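Soluble secreted antigen MPT53 (Mycobacterium tuberculosis, PDB 1LU4) probably catalyses the oxidation of reduced, unfolded secreted proteins to form their disulfide bonds, as a thioredoxin-fold oxidoreductase. Local coordinates at residues 25-36 with 100-108; 38-49 with 118-128. All coordinates share one frame; numbering follows the deposited sequence. Where two conformers were deposited one is given.

Contact 1: residues 25-36 with 100-108; sequences KPAVLWFWTPWC and QPAFVFYRA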
loop_
_atom_site.group_PDB
_atom_site.type_symbol
_atom_site.label_atom_id
_atom_site.label_comp_id
_atom_site.label_asym_id
_atom_site.label_seq_id
_atom_site.Cartn_x
_atom_site.Cartn_y
_atom_site.Cartn_z
ATOM N N LYS A 25 -0.416 -9.747 11.852
ATOM C CA LYS A 25 -1.829 -9.532 11.513
ATOM C C LYS A 25 -1.903 -9.467 9.983
ATOM O O LYS A 25 -0.930 -9.254 9.246
ATOM C CB LYS A 25 -2.372 -8.322 12.263
ATOM C CG LYS A 25 -1.630 -7.082 11.887
ATOM C CD LYS A 25 -2.250 -5.791 12.380
ATOM C CE LYS A 25 -1.643 -5.276 13.657
ATOM N NZ LYS A 25 -1.757 -3.798 13.713
ATOM N N PRO A 26 -3.078 -9.731 9.431
ATOM C CA PRO A 26 -3.264 -9.636 7.982
ATOM C C PRO A 26 -3.091 -8.159 7.553
ATOM O O PRO A 26 -3.562 -7.237 8.216
ATOM C CB PRO A 26 -4.709 -10.071 7.764
ATOM C CG PRO A 26 -5.377 -10.095 9.097
ATOM C CD PRO A 26 -4.334 -10.081 10.155
ATOM N N ALA A 27 -2.366 -7.983 6.451
ATOM C CA ALA A 27 -2.059 -6.626 6.036
ATOM C C ALA A 27 -1.872 -6.582 4.524
ATOM O O ALA A 27 -1.555 -7.625 3.896
ATOM C CB ALA A 27 -0.787 -6.152 6.758
ATOM N N VAL A 28 -1.998 -5.399 3.979
ATOM C CA VAL A 28 -1.749 -5.185 2.549
ATOM C C VAL A 28 -0.857 -3.947 2.461
ATOM O O VAL A 28 -1.216 -2.879 2.950
ATOM C CB VAL A 28 -3.056 -4.977 1.769
ATOM C CG1 VAL A 28 -2.757 -4.627 0.292
ATOM C CG2 VAL A 28 -4.002 -6.173 1.834
ATOM N N LEU A 29 0.294 -4.112 1.756
ATOM C CA LEU A 29 1.080 -2.960 1.350
ATOM C C LEU A 29 0.755 -2.638 -0.101
ATOM O O LEU A 29 0.699 -3.558 -0.944
ATOM C CB LEU A 29 2.587 -3.225 1.450
ATOM C CG LEU A 29 3.110 -3.719 2.793
ATOM C CD1 LEU A 29 4.619 -3.899 2.731
ATOM C CD2 LEU A 29 2.677 -2.816 3.962
ATOM N N TRP A 30 0.562 -1.361 -0.406
ATOM C CA TRP A 30 0.274 -0.939 -1.758
ATOM C C TRP A 30 1.234 0.181 -2.107
ATOM O O TRP A 30 1.193 1.264 -1.519
ATOM C CB TRP A 30 -1.172 -0.466 -1.880
ATOM C CG TRP A 30 -1.608 -0.066 -3.259
ATOM C CD1 TRP A 30 -1.537 -0.800 -4.412
ATOM C CD2 TRP A 30 -2.255 1.161 -3.646
ATOM N NE1 TRP A 30 -2.060 -0.122 -5.478
ATOM C CE2 TRP A 30 -2.507 1.080 -5.027
ATOM C CE3 TRP A 30 -2.628 2.305 -2.920
ATOM C CZ2 TRP A 30 -3.131 2.131 -5.715
ATOM C CZ3 TRP A 30 -3.256 3.359 -3.622
ATOM C CH2 TRP A 30 -3.482 3.232 -4.991
ATOM N N PHE A 31 2.119 -0.108 -3.073
ATOM C CA PHE A 31 3.138 0.869 -3.525
ATOM C C PHE A 31 2.603 1.621 -4.691
ATOM O O PHE A 31 2.258 1.032 -5.743
ATOM C CB PHE A 31 4.414 0.087 -3.938
ATOM C CG PHE A 31 5.079 -0.607 -2.771
ATOM C CD1 PHE A 31 4.666 -1.868 -2.321
ATOM C CD2 PHE A 31 6.143 0.015 -2.098
ATOM C CE1 PHE A 31 5.301 -2.469 -1.256
ATOM C CE2 PHE A 31 6.761 -0.598 -1.012
ATOM C CZ PHE A 31 6.340 -1.843 -0.561
ATOM N N TRP A 32 2.502 2.935 -4.550
ATOM C CA TRP A 32 1.841 3.778 -5.583
ATOM C C TRP A 32 2.607 5.065 -5.789
ATOM O O TRP A 32 3.454 5.500 -5.004
ATOM C CB TRP A 32 0.433 4.074 -5.096
ATOM C CG TRP A 32 0.184 4.806 -3.828
ATOM C CD1 TRP A 32 0.039 4.239 -2.599
ATOM C CD2 TRP A 32 0.025 6.220 -3.634
ATOM N NE1 TRP A 32 -0.202 5.183 -1.629
ATOM C CE2 TRP A 32 -0.225 6.411 -2.250
ATOM C CE3 TRP A 32 0.057 7.323 -4.484
ATOM C CZ2 TRP A 32 -0.450 7.677 -1.691
ATOM C CZ3 TRP A 32 -0.161 8.573 -3.930
ATOM C CH2 TRP A 32 -0.396 8.754 -2.544
ATOM N N THR A 33 2.271 5.705 -6.948
ATOM C CA THR A 33 2.662 7.080 -7.170
ATOM C C THR A 33 1.439 7.821 -7.694
ATOM O O THR A 33 0.606 7.213 -8.360
ATOM C CB THR A 33 3.824 7.189 -8.201
ATOM O OG1 THR A 33 3.368 6.815 -9.546
ATOM C CG2 THR A 33 5.054 6.411 -7.888
ATOM N N PRO A 34 1.272 9.133 -7.402
ATOM C CA PRO A 34 -0.022 9.754 -7.677
ATOM C C PRO A 34 -0.292 10.022 -9.139
ATOM O O PRO A 34 -1.450 10.272 -9.514
ATOM C CB PRO A 34 0.046 11.048 -6.848
ATOM C CG PRO A 34 1.529 11.332 -6.675
ATOM C CD PRO A 34 2.128 9.927 -6.554
ATOM N N TRP A 35 0.763 9.993 -9.976
ATOM C CA TRP A 35 0.615 10.355 -11.362
ATOM C C TRP A 35 0.554 9.142 -12.241
ATOM O O TRP A 35 0.411 9.269 -13.486
ATOM C CB TRP A 35 1.823 11.235 -11.742
ATOM C CG TRP A 35 3.157 10.832 -11.148
ATOM C CD1 TRP A 35 3.751 11.452 -10.067
ATOM C CD2 TRP A 35 4.047 9.789 -11.528
ATOM N NE1 TRP A 35 4.980 10.844 -9.773
ATOM C CE2 TRP A 35 5.152 9.835 -10.692
ATOM C CE3 TRP A 35 3.982 8.847 -12.580
ATOM C CZ2 TRP A 35 6.237 8.948 -10.792
ATOM C CZ3 TRP A 35 5.041 7.978 -12.715
ATOM C CH2 TRP A 35 6.143 8.076 -11.818
ATOM N N CYS A 36 0.540 7.942 -11.670
ATOM C CA CYS A 36 0.454 6.732 -12.459
ATOM C C CYS A 36 -0.997 6.415 -12.822
ATOM O O CYS A 36 -1.851 6.349 -11.897
ATOM C CB CYS A 36 1.062 5.552 -11.687
ATOM S SG CYS A 36 0.687 3.946 -12.418
ATOM N N GLN A 100 5.355 0.835 -9.823
ATOM C CA GLN A 100 4.040 0.962 -9.280
ATOM C C GLN A 100 3.023 0.619 -10.343
ATOM O O GLN A 100 3.336 0.788 -11.520
ATOM C CB GLN A 100 3.876 2.445 -8.951
ATOM C CG GLN A 100 3.345 3.347 -10.086
ATOM C CD GLN A 100 4.394 3.635 -11.158
ATOM O OE1 GLN A 100 3.932 3.683 -12.314
ATOM N NE2 GLN A 100 5.664 3.752 -10.847
ATOM N N PRO A 101 1.855 0.190 -9.956
ATOM C CA PRO A 101 1.482 -0.195 -8.589
ATOM C C PRO A 101 1.958 -1.609 -8.266
ATOM O O PRO A 101 2.124 -2.491 -9.101
ATOM C CB PRO A 101 -0.046 -0.177 -8.678
ATOM C CG PRO A 101 -0.431 -0.401 -10.118
ATOM C CD PRO A 101 0.751 -0.004 -10.948
ATOM N N ALA A 102 2.169 -1.839 -6.959
ATOM C CA ALA A 102 2.540 -3.181 -6.508
ATOM C C ALA A 102 1.820 -3.432 -5.198
ATOM O O ALA A 102 1.652 -2.524 -4.410
ATOM C CB ALA A 102 4.029 -3.353 -6.285
ATOM N N PHE A 103 1.411 -4.677 -4.980
ATOM C CA PHE A 103 0.775 -5.128 -3.756
ATOM C C PHE A 103 1.608 -6.205 -3.071
ATOM O O PHE A 103 2.113 -7.090 -3.771
ATOM C CB PHE A 103 -0.580 -5.737 -4.051
ATOM C CG PHE A 103 -1.647 -4.838 -4.613
ATOM C CD1 PHE A 103 -1.662 -4.582 -5.994
ATOM C CD2 PHE A 103 -2.601 -4.308 -3.790
ATOM C CE1 PHE A 103 -2.665 -3.795 -6.513
ATOM C CE2 PHE A 103 -3.618 -3.508 -4.311
ATOM C CZ PHE A 103 -3.616 -3.279 -5.661
ATOM N N VAL A 104 1.646 -6.147 -1.751
ATOM C CA VAL A 104 2.105 -7.259 -0.938
ATOM C C VAL A 104 0.971 -7.617 -0.013
ATOM O O VAL A 104 0.553 -6.819 0.799
ATOM C CB VAL A 104 3.393 -6.957 -0.177
ATOM C CG1 VAL A 104 3.859 -8.182 0.578
ATOM C CG2 VAL A 104 4.554 -6.434 -1.089
ATOM N N PHE A 105 0.521 -8.888 -0.109
ATOM C CA PHE A 105 -0.599 -9.398 0.670
ATOM C C PHE A 105 -0.043 -10.265 1.785
ATOM O O PHE A 105 0.478 -11.375 1.490
ATOM C CB PHE A 105 -1.505 -10.205 -0.257
ATOM C CG PHE A 105 -2.235 -9.373 -1.274
ATOM C CD1 PHE A 105 -3.377 -8.673 -0.948
ATOM C CD2 PHE A 105 -1.715 -9.289 -2.574
ATOM C CE1 PHE A 105 -4.017 -7.898 -1.863
ATOM C CE2 PHE A 105 -2.359 -8.512 -3.527
ATOM C CZ PHE A 105 -3.503 -7.823 -3.157
ATOM N N TYR A 106 -0.102 -9.820 3.031
ATOM C CA TYR A 106 0.450 -10.557 4.171
ATOM C C TYR A 106 -0.639 -11.244 4.974
ATOM O O TYR A 106 -1.655 -10.667 5.340
ATOM C CB TYR A 106 1.049 -9.585 5.135
ATOM C CG TYR A 106 2.484 -9.131 4.860
ATOM C CD1 TYR A 106 3.520 -9.999 5.114
ATOM C CD2 TYR A 106 2.746 -7.893 4.354
ATOM C CE1 TYR A 106 4.806 -9.611 4.875
ATOM C CE2 TYR A 106 4.069 -7.482 4.127
ATOM C CZ TYR A 106 5.083 -8.354 4.384
ATOM O OH TYR A 106 6.382 -7.952 4.154
ATOM N N ARG A 107 -0.380 -12.522 5.233
ATOM C CA ARG A 107 -1.119 -13.247 6.243
ATOM C C ARG A 107 -0.530 -12.943 7.623
ATOM O O ARG A 107 0.609 -12.495 7.747
ATOM C CB ARG A 107 -1.056 -14.764 6.018
ATOM C CG ARG A 107 -1.754 -15.164 4.701
ATOM C CD ARG A 107 -1.731 -16.702 4.653
ATOM N NE ARG A 107 -2.568 -17.305 5.678
ATOM C CZ ARG A 107 -3.857 -17.590 5.508
ATOM N NH1 ARG A 107 -4.441 -17.316 4.340
ATOM N NH2 ARG A 107 -4.530 -18.140 6.503
ATOM N N ALA A 108 -1.330 -13.227 8.680
ATOM C CA ALA A 108 -0.864 -13.009 10.051
ATOM C C ALA A 108 0.363 -13.844 10.361
ATOM O O ALA A 108 1.172 -13.464 11.192
ATOM C CB ALA A 108 -2.007 -13.361 11.028
#

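Contact 2: residues 38-49 with 118-128; sequences FCNAEAPSLSQV and PTAAMSQDELS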
loop_
_atom_site.group_PDB
_atom_site.type_symbol
_atom_site.label_atom_id
_atom_site.label_comp_id
_atom_site.label_asym_id
_atom_site.label_seq_id
_atom_site.Cartn_x
_atom_site.Cartn_y
_atom_site.Cartn_z
ATOM N N PHE A 38 -2.388 3.682 -13.712
ATOM C CA PHE A 38 -2.792 2.392 -13.168
ATOM C C PHE A 38 -3.090 2.555 -11.690
ATOM O O PHE A 38 -4.086 2.022 -11.196
ATOM C CB PHE A 38 -1.729 1.333 -13.428
ATOM C CG PHE A 38 -1.454 1.138 -14.903
ATOM C CD1 PHE A 38 -2.238 0.276 -15.641
ATOM C CD2 PHE A 38 -0.389 1.842 -15.537
ATOM C CE1 PHE A 38 -1.989 0.072 -17.008
ATOM C CE2 PHE A 38 -0.164 1.643 -16.886
ATOM C CZ PHE A 38 -0.974 0.782 -17.612
ATOM N N CYS A 39 -2.271 3.319 -10.960
ATOM C CA CYS A 39 -2.531 3.593 -9.572
ATOM C C CYS A 39 -3.846 4.358 -9.418
ATOM O O CYS A 39 -4.633 4.072 -8.502
ATOM C CB CYS A 39 -1.389 4.376 -8.945
ATOM S SG CYS A 39 0.170 3.462 -8.796
ATOM N N ASN A 40 -4.072 5.300 -10.295
ATOM C CA ASN A 40 -5.305 6.067 -10.251
ATOM C C ASN A 40 -6.499 5.160 -10.507
ATOM O O ASN A 40 -7.541 5.316 -9.861
ATOM C CB ASN A 40 -5.316 7.186 -11.309
ATOM C CG ASN A 40 -4.551 8.392 -10.805
ATOM O OD1 ASN A 40 -3.274 8.455 -10.886
ATOM N ND2 ASN A 40 -5.278 9.340 -10.312
ATOM N N ALA A 41 -6.399 4.187 -11.434
ATOM C CA ALA A 41 -7.486 3.237 -11.703
ATOM C C ALA A 41 -7.727 2.342 -10.525
ATOM O O ALA A 41 -8.879 1.987 -10.243
ATOM C CB ALA A 41 -7.171 2.452 -12.950
ATOM N N GLU A 42 -6.720 1.909 -9.828
ATOM C CA GLU A 42 -6.860 1.036 -8.663
ATOM C C GLU A 42 -7.323 1.744 -7.415
ATOM O O GLU A 42 -7.960 1.089 -6.559
ATOM C CB GLU A 42 -5.507 0.390 -8.332
ATOM C CG GLU A 42 -5.101 -0.652 -9.372
ATOM C CD GLU A 42 -3.801 -1.326 -9.052
ATOM O OE1 GLU A 42 -3.096 -0.918 -8.128
ATOM O OE2 GLU A 42 -3.503 -2.326 -9.788
ATOM N N ALA A 43 -7.070 3.028 -7.251
ATOM C CA ALA A 43 -7.301 3.720 -5.998
ATOM C C ALA A 43 -8.756 3.593 -5.514
ATOM O O ALA A 43 -8.932 3.348 -4.304
ATOM C CB ALA A 43 -6.924 5.174 -6.087
ATOM N N PRO A 44 -9.794 3.731 -6.334
ATOM C CA PRO A 44 -11.160 3.552 -5.797
ATOM C C PRO A 44 -11.389 2.164 -5.207
ATOM O O PRO A 44 -12.097 1.983 -4.230
ATOM C CB PRO A 44 -12.051 3.783 -7.028
ATOM C CG PRO A 44 -11.227 4.627 -7.973
ATOM C CD PRO A 44 -9.803 4.158 -7.746
ATOM N N SER A 45 -10.751 1.145 -5.840
ATOM C CA SER A 45 -10.854 -0.209 -5.331
ATOM C C SER A 45 -10.148 -0.369 -4.018
ATOM O O SER A 45 -10.650 -1.046 -3.108
ATOM C CB SER A 45 -10.257 -1.183 -6.364
ATOM O OG SER A 45 -11.095 -1.114 -7.529
ATOM N N LEU A 46 -8.955 0.190 -3.845
ATOM C CA LEU A 46 -8.274 0.210 -2.516
ATOM C C LEU A 46 -9.184 0.848 -1.500
ATOM O O LEU A 46 -9.340 0.331 -0.391
ATOM C CB LEU A 46 -6.955 1.002 -2.530
ATOM C CG LEU A 46 -5.679 0.272 -2.922
ATOM C CD1 LEU A 46 -5.290 -0.813 -1.888
ATOM C CD2 LEU A 46 -5.753 -0.340 -4.310
ATOM N N SER A 47 -9.799 1.990 -1.855
ATOM C CA SER A 47 -10.615 2.689 -0.852
ATOM C C SER A 47 -11.773 1.827 -0.375
ATOM O O SER A 47 -12.026 1.679 0.827
ATOM C CB SER A 47 -11.203 3.942 -1.528
ATOM O OG SER A 47 -12.028 4.601 -0.577
ATOM N N GLN A 48 -12.443 1.192 -1.310
ATOM C CA GLN A 48 -13.633 0.369 -0.999
ATOM C C GLN A 48 -13.239 -0.913 -0.297
ATOM O O GLN A 48 -13.864 -1.315 0.682
ATOM C CB GLN A 48 -14.380 0.076 -2.311
ATOM C CG GLN A 48 -15.129 1.305 -2.850
ATOM C CD GLN A 48 -16.227 1.738 -1.922
ATOM O OE1 GLN A 48 -16.241 2.902 -1.406
ATOM N NE2 GLN A 48 -17.176 0.863 -1.668
ATOM N N VAL A 49 -12.234 -1.621 -0.792
ATOM C CA VAL A 49 -11.844 -2.895 -0.187
ATOM C C VAL A 49 -11.289 -2.683 1.219
ATOM O O VAL A 49 -11.609 -3.450 2.132
ATOM C CB VAL A 49 -10.945 -3.705 -1.103
ATOM C CG1 VAL A 49 -10.521 -5.019 -0.409
ATOM C CG2 VAL A 49 -11.636 -4.024 -2.423
ATOM N N PRO A 118 2.792 -4.546 -14.616
ATOM C CA PRO A 118 2.817 -3.276 -15.301
ATOM C C PRO A 118 1.747 -3.114 -16.380
ATOM O O PRO A 118 1.555 -2.033 -16.955
ATOM C CB PRO A 118 4.226 -3.298 -15.883
ATOM C CG PRO A 118 4.583 -4.730 -16.115
ATOM C CD PRO A 118 3.820 -5.520 -15.042
ATOM N N THR A 119 0.931 -4.114 -16.710
ATOM C CA THR A 119 0.127 -3.968 -17.916
ATOM C C THR A 119 -1.309 -3.551 -17.655
ATOM O O THR A 119 -1.999 -3.137 -18.582
ATOM C CB THR A 119 0.156 -5.279 -18.746
ATOM O OG1 THR A 119 -0.537 -6.287 -18.033
ATOM C CG2 THR A 119 1.584 -5.775 -18.956
ATOM N N ALA A 120 -1.780 -3.659 -16.415
ATOM C CA ALA A 120 -3.173 -3.463 -16.143
ATOM C C ALA A 120 -3.434 -3.162 -14.678
ATOM O O ALA A 120 -2.658 -3.575 -13.846
ATOM C CB ALA A 120 -3.983 -4.698 -16.544
ATOM N N ALA A 121 -4.519 -2.473 -14.396
ATOM C CA ALA A 121 -4.925 -2.273 -12.989
ATOM C C ALA A 121 -5.625 -3.516 -12.475
ATOM O O ALA A 121 -6.423 -4.121 -13.195
ATOM C CB ALA A 121 -5.830 -1.054 -12.968
ATOM N N MET A 122 -5.357 -3.835 -11.218
ATOM C CA MET A 122 -6.123 -4.900 -10.573
ATOM C C MET A 122 -7.572 -4.475 -10.392
ATOM O O MET A 122 -7.836 -3.369 -9.943
ATOM C CB MET A 122 -5.511 -5.199 -9.218
ATOM C CG MET A 122 -6.134 -6.462 -8.582
ATOM S SD MET A 122 -5.465 -6.787 -6.919
ATOM C CE MET A 122 -3.822 -7.255 -7.336
ATOM N N SER A 123 -8.510 -5.394 -10.694
ATOM C CA SER A 123 -9.940 -5.070 -10.528
ATOM C C SER A 123 -10.269 -5.148 -9.041
ATOM O O SER A 123 -9.636 -5.803 -8.218
ATOM C CB SER A 123 -10.821 -6.069 -11.267
ATOM O OG SER A 123 -10.726 -7.390 -10.630
ATOM N N GLN A 124 -11.425 -4.511 -8.726
ATOM C CA GLN A 124 -11.923 -4.631 -7.350
ATOM C C GLN A 124 -12.272 -6.048 -6.964
ATOM O O GLN A 124 -11.991 -6.478 -5.847
ATOM C CB GLN A 124 -13.143 -3.708 -7.146
ATOM C CG GLN A 124 -13.516 -3.661 -5.649
ATOM C CD GLN A 124 -14.700 -2.792 -5.355
ATOM O OE1 GLN A 124 -15.329 -2.854 -4.287
ATOM N NE2 GLN A 124 -15.083 -1.941 -6.278
ATOM N N ASP A 125 -12.909 -6.773 -7.885
ATOM C CA ASP A 125 -13.257 -8.153 -7.583
ATOM C C ASP A 125 -12.008 -8.963 -7.271
ATOM O O ASP A 125 -11.990 -9.766 -6.345
ATOM C CB ASP A 125 -14.006 -8.782 -8.761
ATOM C CG ASP A 125 -15.486 -8.458 -8.764
ATOM O OD1 ASP A 125 -16.002 -7.588 -8.035
ATOM O OD2 ASP A 125 -16.198 -9.119 -9.564
ATOM N N GLU A 126 -10.949 -8.726 -8.086
ATOM C CA GLU A 126 -9.750 -9.502 -7.796
ATOM C C GLU A 126 -9.152 -9.132 -6.435
ATOM O O GLU A 126 -8.757 -9.966 -5.655
ATOM C CB GLU A 126 -8.687 -9.362 -8.884
ATOM C CG GLU A 126 -7.403 -10.113 -8.551
ATOM C CD GLU A 126 -6.347 -10.049 -9.657
ATOM O OE1 GLU A 126 -6.681 -9.933 -10.855
ATOM O OE2 GLU A 126 -5.153 -10.085 -9.268
ATOM N N LEU A 127 -9.074 -7.817 -6.166
ATOM C CA LEU A 127 -8.529 -7.337 -4.892
ATOM C C LEU A 127 -9.337 -7.838 -3.699
ATOM O O LEU A 127 -8.738 -8.302 -2.718
ATOM C CB LEU A 127 -8.505 -5.800 -4.926
ATOM C CG LEU A 127 -7.985 -5.142 -3.636
ATOM C CD1 LEU A 127 -6.575 -5.558 -3.304
ATOM C CD2 LEU A 127 -8.091 -3.619 -3.755
ATOM N N SER A 128 -10.647 -7.778 -3.799
ATOM C CA SER A 128 -11.500 -8.268 -2.717
ATOM C C SER A 128 -11.211 -9.735 -2.425
ATOM O O SER A 128 -11.118 -10.152 -1.263
ATOM C CB SER A 128 -12.961 -7.994 -3.137
ATOM O OG SER A 128 -13.800 -8.520 -2.168
HETATM O O HOH W 1 -9.535 -1.322 -9.754
HETATM O O HOH W 2 -1.772 -3.892 -10.511
HETATM O O HOH W 3 -17.554 -1.316 -3.383
#

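Contact 1: residues 25-36 with 100-108
Trp30 and Phe103 meet at the tightest point between two neighbouring antiparallel strands, 27-32 and 102-106. Trp30 CG is anti to the backbone N (chi1 -177°), and the two side chains run side by side. The indole thus sets CD1 over one face of the Phe103 ring, toward its rim, with Trp30 CD1 and Phe103 CE2 3.4 Å apart. The two ring planes are inclined at 36°. On the same sheet face Val28 divides its branches: CG1 reaches the edge of the Phe103 ring, while CG2 lies 3.8 Å from Phe105 CD1. The other face is built from Phe31, whose CE1 is 4.0 Å from Val104 CG2, and from Leu29, whose CD1 lies in the plane of the Tyr106 ring, 3.9 Å from Tyr106 CE2. Two backbone hydrogen bonds join each of the pairs Ala27-Tyr106, Leu29-Val104 and Phe31-Ala102, fixing the register.

Packing thins at the outer end, where exposed Ala108 rests its CB against Pro26 CD (4.1 Å) and the Lys25 backbone, and Arg107 turns away from the strand pair. At the opposite end, loops replace the sheet. Gln100, modelled in two conformers, is folded at chi2 in the one described; its CG comes 3.5 Å from Thr33 OG1, a buried hydroxyl with no polar partner, and its amide end lies beside the Cys36 side chain. Pro101 follows a cis peptide bond and brings CD within 4.2 Å of Cys36 SG. A cis-proline loop facing the first cysteine of a CxxC motif at a helix start, at the end of a central sheet, is the hallmark of the thioredoxin fold's redox site.

Contact 2: residues 38-49 with 118-128
Ser45 and Gln124, with CA atoms 5.0 Å apart, mark where helix 38-49 passes the start of helix 124-128, the short axes crossing at -44° and 9.6 Å, while the preceding residues 118-123 pass beside the first turns of 38-49. Leu127 supplies the apolar centre of the helix pair. Its CD2 reaches 3.8 Å from Val49 CG2 and also touches Leu46 CD2, the two leucines meeting nearly at right angles. Val49 and Gln124 slide past each other in opposite directions; Gln124, stretched out beyond CG, lays its aliphatic part along Val49 CG2, and its OE1 is joined to Gln48 NE2 through a water on the exposed side.

Farther toward the N-terminus of helix 38-49, Ala41 and Ala121 pack methyl to methyl, and the Phe38 ring lies against the backbone of 118-121. Pro118 O stands over one ring face, 3.8 Å from Phe38 CZ, while Ala121 N lies near the ring plane at its edge.

The main polar group is Glu42. Its chain extends beyond CG and carries OE2 to Met122 N, 2.8 Å away, in an almost straight bond (173°) that meets the oxygen on its anti side, 19° out of the carboxylate plane. The other oxygen, OE1, accepts from Trp30 NE1 of the central sheet. A second polar link runs through a water lying 2.7 Å from both Ser45 OG and Met122 O. Past Met122, Ser123 OG caps the next helix by accepting from Glu126 N. Direct and water-mediated bonds thus tie both polar backbone atoms of Met122 to helix 38-49, and a buried carboxylate held at both oxygens has its rotation fixed between the sheet and the 118-123 loop.

The two contacts lie about 11 Å apart, centre to centre, and alternate along the chain: 25-36, 38-49, 100-108, 118-128. Strand 27-32 leads through the 33-36 turn into helix 37-52, and the chain then returns as parallel strand 57-62, a beta-alpha-beta crossover of the thioredoxin fold. Contact 1 lies within the five-stranded mixed sheet; contact 2 is layered on one face of it. Phe103 is shared ground, touched by Leu46, Met122 and Leu127 as well as Glu42. Cys36 belongs to contact 1; Cys39 lies in the helix of contact 2 but faces away from 118-128, on the side of Gln100 and Pro101. The redox disulfide predicted between these cysteines is not formed in this structure.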